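Local coordinates for protein D-alanyl-D-alanine carboxypeptidase (PDB 1XP4) that probably removes the terminal D-alanine from cell-wall peptide precursors as a serine carboxypeptidase, thereby regulating how far peptidoglycan can be cross-linked, at residues S69-Q74 / A108-A113; S119-V124 / I156-K161; N207-G212 / T265-L270. One frame throughout, in Å; residues are numbered along the deposited sequence.

Contact 1. Residues S69-Q74 / A108-A113; sequences SDYPYQ and AAIALA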
loop_
_atom_site.group_PDB
_atom_site.type_symbol
_atom_site.label_atom_id
_atom_site.label_comp_id
_atom_site.label_asym_id
_atom_site.label_seq_id
_atom_site.Cartn_x
_atom_site.Cartn_y
_atom_site.Cartn_z
ATOM N N SER A 69 17.062 10.883 20.406
ATOM C CA SER A 69 16.958 10.991 21.863
ATOM C C SER A 69 17.213 9.718 22.659
ATOM O O SER A 69 17.305 8.625 22.102
ATOM C CB SER A 69 15.590 11.565 22.261
ATOM O OG SER A 69 14.535 10.727 21.837
ATOM N N ASP A 70 17.317 9.887 23.975
ATOM C CA ASP A 70 17.579 8.786 24.896
ATOM C C ASP A 70 16.725 7.537 24.649
ATOM O O ASP A 70 17.253 6.436 24.470
ATOM C CB ASP A 70 17.374 9.253 26.338
ATOM C CG ASP A 70 18.215 10.471 26.690
ATOM O OD1 ASP A 70 19.300 10.656 26.088
ATOM O OD2 ASP A 70 17.786 11.231 27.593
ATOM N N TYR A 71 15.408 7.715 24.655
ATOM C CA TYR A 71 14.467 6.621 24.443
ATOM C C TYR A 71 14.767 5.783 23.196
ATOM O O TYR A 71 14.946 4.569 23.292
ATOM C CB TYR A 71 13.039 7.189 24.410
ATOM C CG TYR A 71 11.976 6.333 23.745
ATOM C CD1 TYR A 71 11.894 4.959 23.975
ATOM C CD2 TYR A 71 11.010 6.920 22.920
ATOM C CE1 TYR A 71 10.876 4.189 23.400
ATOM C CE2 TYR A 71 9.988 6.165 22.344
ATOM C CZ TYR A 71 9.925 4.799 22.585
ATOM O OH TYR A 71 8.917 4.053 22.001
ATOM N N PRO A 72 14.839 6.415 22.012
ATOM C CA PRO A 72 15.122 5.628 20.812
ATOM C C PRO A 72 16.554 5.125 20.806
ATOM O O PRO A 72 16.841 4.042 20.314
ATOM C CB PRO A 72 14.870 6.617 19.677
ATOM C CG PRO A 72 13.922 7.595 20.275
ATOM C CD PRO A 72 14.482 7.793 21.646
ATOM N N TYR A 73 17.458 5.917 21.357
ATOM C CA TYR A 73 18.854 5.535 21.366
ATOM C C TYR A 73 19.138 4.339 22.262
ATOM O O TYR A 73 19.843 3.412 21.861
ATOM C CB TYR A 73 19.714 6.725 21.781
ATOM C CG TYR A 73 21.165 6.379 21.991
ATOM C CD1 TYR A 73 21.939 5.843 20.954
ATOM C CD2 TYR A 73 21.762 6.561 23.234
ATOM C CE1 TYR A 73 23.268 5.495 21.158
ATOM C CE2 TYR A 73 23.087 6.219 23.451
ATOM C CZ TYR A 73 23.835 5.685 22.415
ATOM O OH TYR A 73 25.144 5.336 22.658
ATOM N N GLN A 74 18.599 4.355 23.473
ATOM C CA GLN A 74 18.822 3.250 24.399
ATOM C C GLN A 74 18.170 1.983 23.896
ATOM O O GLN A 74 18.694 0.889 24.072
ATOM C CB GLN A 74 18.257 3.580 25.777
ATOM C CG GLN A 74 19.151 4.448 26.643
ATOM C CD GLN A 74 18.346 5.408 27.498
ATOM O OE1 GLN A 74 17.172 5.158 27.800
ATOM N NE2 GLN A 74 18.973 6.513 27.899
ATOM N N ALA A 108 14.677 4.039 14.158
ATOM C CA ALA A 108 14.561 4.859 12.960
ATOM C C ALA A 108 13.125 5.411 12.941
ATOM O O ALA A 108 12.904 6.607 12.747
ATOM C CB ALA A 108 14.812 4.016 11.717
ATOM N N ALA A 109 12.154 4.527 13.161
ATOM C CA ALA A 109 10.749 4.916 13.174
ATOM C C ALA A 109 10.473 5.960 14.248
ATOM O O ALA A 109 9.950 7.040 13.957
ATOM C CB ALA A 109 9.860 3.692 13.407
ATOM N N ILE A 110 10.823 5.632 15.487
ATOM C CA ILE A 110 10.599 6.539 16.599
ATOM C C ILE A 110 11.224 7.897 16.324
ATOM O O ILE A 110 10.559 8.931 16.429
ATOM C CB ILE A 110 11.180 5.969 17.908
ATOM C CG1 ILE A 110 10.507 4.632 18.230
ATOM C CG2 ILE A 110 10.967 6.954 19.044
ATOM C CD1 ILE A 110 11.037 3.956 19.477
ATOM N N ALA A 111 12.501 7.896 15.963
ATOM C CA ALA A 111 13.194 9.143 15.668
ATOM C C ALA A 111 12.397 10.016 14.686
ATOM O O ALA A 111 12.160 11.201 14.945
ATOM C CB ALA A 111 14.584 8.848 15.110
ATOM N N LEU A 112 11.986 9.437 13.562
ATOM C CA LEU A 112 11.220 10.179 12.566
ATOM C C LEU A 112 9.942 10.770 13.171
ATOM O O LEU A 112 9.568 11.914 12.884
ATOM C CB LEU A 112 10.860 9.258 11.399
ATOM C CG LEU A 112 12.000 8.900 10.441
ATOM C CD1 LEU A 112 11.585 7.754 9.526
ATOM C CD2 LEU A 112 12.386 10.133 9.638
ATOM N N ALA A 113 9.282 9.976 14.015
ATOM C CA ALA A 113 8.043 10.384 14.662
ATOM C C ALA A 113 8.230 11.597 15.574
ATOM O O ALA A 113 7.437 12.540 15.527
ATOM C CB ALA A 113 7.461 9.211 15.452
#

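Contact 2. Residues S119-V124 / I156-K161; sequences SEKDFV and IYPGSK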
loop_
_atom_site.group_PDB
_atom_site.type_symbol
_atom_site.label_atom_id
_atom_site.label_comp_id
_atom_site.label_asym_id
_atom_site.label_seq_id
_atom_site.Cartn_x
_atom_site.Cartn_y
_atom_site.Cartn_z
ATOM N N SER A 119 6.697 14.139 19.767
ATOM C CA SER A 119 6.720 12.939 20.596
ATOM C C SER A 119 6.025 11.785 19.878
ATOM O O SER A 119 5.213 11.996 18.976
ATOM C CB SER A 119 6.021 13.206 21.931
ATOM O OG SER A 119 4.634 13.438 21.750
ATOM N N GLU A 120 6.347 10.562 20.268
ATOM C CA GLU A 120 5.701 9.428 19.645
ATOM C C GLU A 120 4.190 9.506 19.923
ATOM O O GLU A 120 3.376 9.163 19.069
ATOM C CB GLU A 120 6.291 8.123 20.181
ATOM C CG GLU A 120 5.653 6.900 19.569
ATOM C CD GLU A 120 6.383 5.615 19.884
ATOM O OE1 GLU A 120 6.844 5.464 21.039
ATOM O OE2 GLU A 120 6.473 4.751 18.980
ATOM N N LYS A 121 3.816 9.982 21.108
ATOM C CA LYS A 121 2.406 10.091 21.456
ATOM C C LYS A 121 1.629 10.948 20.473
ATOM O O LYS A 121 0.582 10.536 19.971
ATOM C CB LYS A 121 2.212 10.692 22.842
ATOM C CG LYS A 121 0.733 10.891 23.130
ATOM C CD LYS A 121 0.447 11.735 24.361
ATOM C CE LYS A 121 -1.071 11.903 24.556
ATOM N NZ LYS A 121 -1.737 12.513 23.370
ATOM N N ASP A 122 2.118 12.160 20.230
ATOM C CA ASP A 122 1.443 13.051 19.299
ATOM C C ASP A 122 1.407 12.379 17.940
ATOM O O ASP A 122 0.383 12.414 17.254
ATOM C CB ASP A 122 2.167 14.397 19.201
ATOM C CG ASP A 122 2.132 15.174 20.513
ATOM O OD1 ASP A 122 1.035 15.316 21.093
ATOM O OD2 ASP A 122 3.199 15.648 20.962
ATOM N N PHE A 123 2.517 11.754 17.556
ATOM C CA PHE A 123 2.563 11.071 16.268
ATOM C C PHE A 123 1.465 9.999 16.192
ATOM O O PHE A 123 0.799 9.858 15.164
ATOM C CB PHE A 123 3.933 10.427 16.029
ATOM C CG PHE A 123 4.176 10.072 14.596
ATOM C CD1 PHE A 123 4.593 11.040 13.689
ATOM C CD2 PHE A 123 3.943 8.784 14.136
ATOM C CE1 PHE A 123 4.774 10.729 12.339
ATOM C CE2 PHE A 123 4.120 8.461 12.788
ATOM C CZ PHE A 123 4.538 9.438 11.889
ATOM N N VAL A 124 1.273 9.250 17.277
ATOM C CA VAL A 124 0.238 8.222 17.301
ATOM C C VAL A 124 -1.149 8.835 17.075
ATOM O O VAL A 124 -1.980 8.273 16.355
ATOM C CB VAL A 124 0.228 7.435 18.636
ATOM C CG1 VAL A 124 -1.005 6.530 18.691
ATOM C CG2 VAL A 124 1.509 6.592 18.763
ATOM N N ILE A 156 5.313 4.024 26.935
ATOM C CA ILE A 156 4.098 3.602 26.252
ATOM C C ILE A 156 3.083 4.729 26.267
ATOM O O ILE A 156 3.159 5.639 27.090
ATOM C CB ILE A 156 3.437 2.375 26.926
ATOM C CG1 ILE A 156 2.949 2.757 28.324
ATOM C CG2 ILE A 156 4.415 1.204 26.972
ATOM C CD1 ILE A 156 2.095 1.710 28.961
ATOM N N TYR A 157 2.125 4.646 25.353
ATOM C CA TYR A 157 1.074 5.642 25.240
ATOM C C TYR A 157 0.303 5.747 26.556
ATOM O O TYR A 157 0.031 4.741 27.211
ATOM C CB TYR A 157 0.122 5.253 24.104
ATOM C CG TYR A 157 -0.791 6.365 23.663
ATOM C CD1 TYR A 157 -1.944 6.675 24.379
ATOM C CD2 TYR A 157 -0.478 7.143 22.553
ATOM C CE1 TYR A 157 -2.765 7.739 24.003
ATOM C CE2 TYR A 157 -1.287 8.209 22.169
ATOM C CZ TYR A 157 -2.430 8.501 22.900
ATOM O OH TYR A 157 -3.229 9.554 22.528
ATOM N N PRO A 158 -0.035 6.977 26.971
ATOM C CA PRO A 158 -0.782 7.186 28.213
ATOM C C PRO A 158 -2.147 6.523 28.099
ATOM O O PRO A 158 -2.940 6.870 27.221
ATOM C CB PRO A 158 -0.896 8.704 28.293
ATOM C CG PRO A 158 0.349 9.161 27.623
ATOM C CD PRO A 158 0.411 8.263 26.413
ATOM N N GLY A 159 -2.415 5.566 28.980
ATOM C CA GLY A 159 -3.691 4.882 28.940
ATOM C C GLY A 159 -3.564 3.490 28.356
ATOM O O GLY A 159 -4.325 2.595 28.716
ATOM N N SER A 160 -2.605 3.301 27.457
ATOM C CA SER A 160 -2.403 1.996 26.841
ATOM C C SER A 160 -1.915 0.978 27.873
ATOM O O SER A 160 -1.310 1.336 28.881
ATOM C CB SER A 160 -1.399 2.098 25.685
ATOM O OG SER A 160 -0.093 2.387 26.146
ATOM N N LYS A 161 -2.188 -0.294 27.619
ATOM C CA LYS A 161 -1.784 -1.348 28.534
ATOM C C LYS A 161 -0.342 -1.735 28.257
ATOM O O LYS A 161 0.176 -1.489 27.171
ATOM C CB LYS A 161 -2.726 -2.545 28.388
ATOM C CG LYS A 161 -4.187 -2.161 28.630
ATOM C CD LYS A 161 -5.161 -3.303 28.391
ATOM C CE LYS A 161 -6.599 -2.821 28.584
ATOM N NZ LYS A 161 -7.604 -3.910 28.403
#

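Contact 3. Residues N207-G212 / T265-L270; sequences NYMLEG and TATSSL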
loop_
_atom_site.group_PDB
_atom_site.type_symbol
_atom_site.label_atom_id
_atom_site.label_comp_id
_atom_site.label_asym_id
_atom_site.label_seq_id
_atom_site.Cartn_x
_atom_site.Cartn_y
_atom_site.Cartn_z
ATOM N N ASN A 207 12.915 -8.439 3.403
ATOM C CA ASN A 207 12.060 -8.949 2.344
ATOM C C ASN A 207 12.877 -9.908 1.493
ATOM O O ASN A 207 13.691 -9.484 0.675
ATOM C CB ASN A 207 11.554 -7.793 1.483
ATOM C CG ASN A 207 10.492 -8.225 0.494
ATOM O OD1 ASN A 207 10.465 -9.374 0.057
ATOM N ND2 ASN A 207 9.617 -7.298 0.125
ATOM N N TYR A 208 12.652 -11.201 1.678
ATOM C CA TYR A 208 13.386 -12.206 0.929
ATOM C C TYR A 208 12.840 -12.605 -0.436
ATOM O O TYR A 208 13.230 -13.627 -0.991
ATOM C CB TYR A 208 13.575 -13.434 1.808
ATOM C CG TYR A 208 14.541 -13.139 2.919
ATOM C CD1 TYR A 208 15.808 -12.644 2.633
ATOM C CD2 TYR A 208 14.204 -13.345 4.249
ATOM C CE1 TYR A 208 16.715 -12.364 3.635
ATOM C CE2 TYR A 208 15.110 -13.066 5.265
ATOM C CZ TYR A 208 16.366 -12.578 4.943
ATOM O OH TYR A 208 17.297 -12.326 5.922
HETATM N N MSE A 209 11.945 -11.793 -0.986
HETATM C CA MSE A 209 11.400 -12.075 -2.306
HETATM C C MSE A 209 11.994 -11.099 -3.320
HETATM O O MSE A 209 11.599 -11.072 -4.487
HETATM C CB MSE A 209 9.876 -11.965 -2.292
HETATM C CG MSE A 209 9.208 -13.096 -1.543
HETATM SE SE MSE A 209 7.310 -12.880 -1.406
HETATM C CE MSE A 209 6.793 -13.887 -2.960
ATOM N N LEU A 210 12.958 -10.306 -2.858
ATOM C CA LEU A 210 13.624 -9.330 -3.704
ATOM C C LEU A 210 14.788 -9.942 -4.501
ATOM O O LEU A 210 15.180 -11.102 -4.297
ATOM C CB LEU A 210 14.133 -8.161 -2.850
ATOM C CG LEU A 210 13.088 -7.304 -2.120
ATOM C CD1 LEU A 210 13.766 -6.263 -1.228
ATOM C CD2 LEU A 210 12.193 -6.615 -3.146
ATOM N N GLU A 211 15.331 -9.139 -5.411
ATOM C CA GLU A 211 16.439 -9.539 -6.270
ATOM C C GLU A 211 17.655 -10.081 -5.521
ATOM O O GLU A 211 18.192 -9.425 -4.622
ATOM C CB GLU A 211 16.860 -8.348 -7.132
ATOM C CG GLU A 211 15.705 -7.745 -7.920
ATOM C CD GLU A 211 15.744 -8.089 -9.405
ATOM O OE1 GLU A 211 16.331 -9.139 -9.770
ATOM O OE2 GLU A 211 15.172 -7.307 -10.202
ATOM N N GLY A 212 18.074 -11.285 -5.914
ATOM C CA GLY A 212 19.231 -11.938 -5.323
ATOM C C GLY A 212 19.030 -12.575 -3.960
ATOM O O GLY A 212 20.003 -12.932 -3.300
ATOM N N THR A 265 6.669 -17.918 1.104
ATOM C CA THR A 265 6.225 -19.112 0.396
ATOM C C THR A 265 4.711 -19.015 0.257
ATOM O O THR A 265 4.148 -19.283 -0.807
ATOM C CB THR A 265 6.555 -20.394 1.186
ATOM O OG1 THR A 265 7.955 -20.433 1.488
ATOM C CG2 THR A 265 6.185 -21.623 0.373
ATOM N N ALA A 266 4.068 -18.623 1.354
ATOM C CA ALA A 266 2.624 -18.464 1.402
ATOM C C ALA A 266 2.184 -17.376 0.437
ATOM O O ALA A 266 1.155 -17.505 -0.219
ATOM C CB ALA A 266 2.195 -18.116 2.816
ATOM N N THR A 267 2.966 -16.300 0.364
ATOM C CA THR A 267 2.663 -15.191 -0.540
ATOM C C THR A 267 2.850 -15.669 -1.971
ATOM O O THR A 267 2.002 -15.438 -2.833
ATOM C CB THR A 267 3.598 -13.973 -0.322
ATOM O OG1 THR A 267 3.401 -13.433 0.990
ATOM C CG2 THR A 267 3.298 -12.890 -1.360
ATOM N N SER A 268 3.972 -16.328 -2.225
ATOM C CA SER A 268 4.235 -16.849 -3.555
ATOM C C SER A 268 3.082 -17.787 -3.916
ATOM O O SER A 268 2.652 -17.853 -5.064
ATOM C CB SER A 268 5.562 -17.609 -3.577
ATOM O OG SER A 268 5.908 -17.941 -4.906
ATOM N N SER A 269 2.566 -18.491 -2.915
ATOM C CA SER A 269 1.465 -19.415 -3.135
ATOM C C SER A 269 0.205 -18.659 -3.522
ATOM O O SER A 269 -0.536 -19.072 -4.416
ATOM C CB SER A 269 1.201 -20.221 -1.873
ATOM O OG SER A 269 0.102 -21.088 -2.069
ATOM N N LEU A 270 -0.028 -17.545 -2.836
ATOM C CA LEU A 270 -1.191 -16.708 -3.089
ATOM C C LEU A 270 -1.156 -16.112 -4.493
ATOM O O LEU A 270 -2.196 -15.949 -5.128
ATOM C CB LEU A 270 -1.265 -15.589 -2.038
ATOM C CG LEU A 270 -2.300 -14.460 -2.172
ATOM C CD1 LEU A 270 -3.674 -15.008 -2.507
ATOM C CD2 LEU A 270 -2.343 -13.677 -0.871
#

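Contact 1. Residues S69-Q74 / A108-A113
Tyr71 and Pro72, neighbours in a short helix, both press on one side chain, Ile110. Ser69 sits at the N-cap position of this helix but makes no capping bond; its OG instead bonds to Glu114 OE1, further along the helix to which Ile110 belongs. Tyr71 comes next. With CG anti to the backbone N (chi1 160°), its ring swings over to Ile110, and the two side chains cross at about a right angle. The methyl Ile110 CD1 approaches the phenol end obliquely, 3.4 Å from Tyr71 CZ, while the branch methyl Ile110 CG2 lies 3.5 Å from Tyr71 CE2. The hydroxyl at the tip of the ring is hydrogen-bonded to Glu120 OE1, in the first turn of helix 120-133, which satisfies the hydroxyl beside the Ile110 methyl.

This is helix-to-helix packing in the penicillin-recognising fold of the S11 carboxypeptidases: helix 70-74 packs against helix 106-117 through Ile110, and the side chain of Ile110 is about 8 Å from that of Lys44, the predicted proton acceptor.

Pro72 follows, in the first turn of its helix, where the missing N-H costs no helical bond. Its CB points at the partner helix, and Pro72 CG rests at 3.3 Å against Ile110 CG2, the same methyl that meets Tyr71 CE2; the backbones come nearest here too, 6.2 Å from Pro72 CA to Ile110 CA. Pro72 O is held by Ser107 OG, a second polar tie to the same helix.

Contact 2. Residues S119-V124 / I156-K161
Tyr157 packs on Lys121 and Val124, and Pro158 on Lys121, joining a type II beta turn, Tyr157 to Ser160, to the first turns of helix 120-133. In sequence order, Tyr157 comes first and does most of the work. A chi1 of -165° turns the ring away from the Tyr157 backbone N and toward the helix. There Lys121 CG approaches the ring obliquely, 3.5 Å from Tyr157 CE2, and Val124 CG1 reaches the same ring atom at 3.9 Å. At the tip, Lys121 NZ gives Tyr157 OH a weak hydrogen bond of 3.4 Å, but the stronger partner of both groups is Asp125, one helical turn beyond Lys121, whose carboxylate takes a salt bridge from the lysine and a hydrogen bond from the phenol. Pro158 adds its CD and CG methylenes, Pro158 CD lying 4.0 Å from Lys121 CD; that same proline CD also sits over one face of the Tyr157 ring, offset toward the rim. Gly159 makes the turn at a positive phi of 105°. Ser160 closes it twice on one acceptor: Tyr157 O takes Ser160 N at 3.0 Å and Ser160 OG at 2.6 Å, the hydroxyl tilted 19° from the carbonyl plane.

Contact 3. Residues N207-G212 / T265-L270
Met209, modelled as selenomethionine, reaches out of its loop to Thr267 and Ser268 on helix 262-277. An Asx turn shapes the backbone at its base: Asn207 OD1 accepts from Met209 N at 3.0 Å. From there Met209 CB points toward the helix, and CG, anti to the carbonyl carbon (chi1 -71°), continues outward in an extended run; these two carbons span the gap between the backbones, whose closest CA atoms, those of Met209 and Ser268, are 8.7 Å apart. The selenium is the first atom to make contact, with Met209 SE 4.0 Å from Thr267 CG2. There the chain bends (chi3 93°), which lays the terminal methyl against the helix: Met209 CE is 4.0 Å from Thr267 CG2 and 3.8 Å from the backbone Ser268 N, with Ser268 CB also near. The touch is purely van der Waals. The hydroxyls are engaged elsewhere, Thr267 OG1 with Arg263 O and Ser268 OG with Arg217 NH2, a residue whose backbone also bonds to that of Met209. Thr267 meets Thr248 and Val250 of strand 244-253. Met209 sits between helix 262-277 and the sheet, touching Phe220 of edge strand 220-228 and Phe235 of its neighbour 234-241.

In the fold
Contacts 1 and 2 belong to one neighbourhood in the helical part of the fold, their centres 14 Å apart, and they touch: helices 106-117 and 120-133 follow each other in the chain, and Ala113 of the first packs on Phe123 of the second. Contact 3 stands alone, about 30 Å from contact 1 and 34 Å from contact 2 between centres, where a loop meets the helix on the sheet. Contacts 1 and 3 are largely buried and apolar, a branched isoleucine in one and the unbranched chain of a selenomethionine in the other. Contact 2 is nearer the surface and mixes aliphatic packing with a lysine-carboxylate pair and a phenol hydroxyl at its polar end.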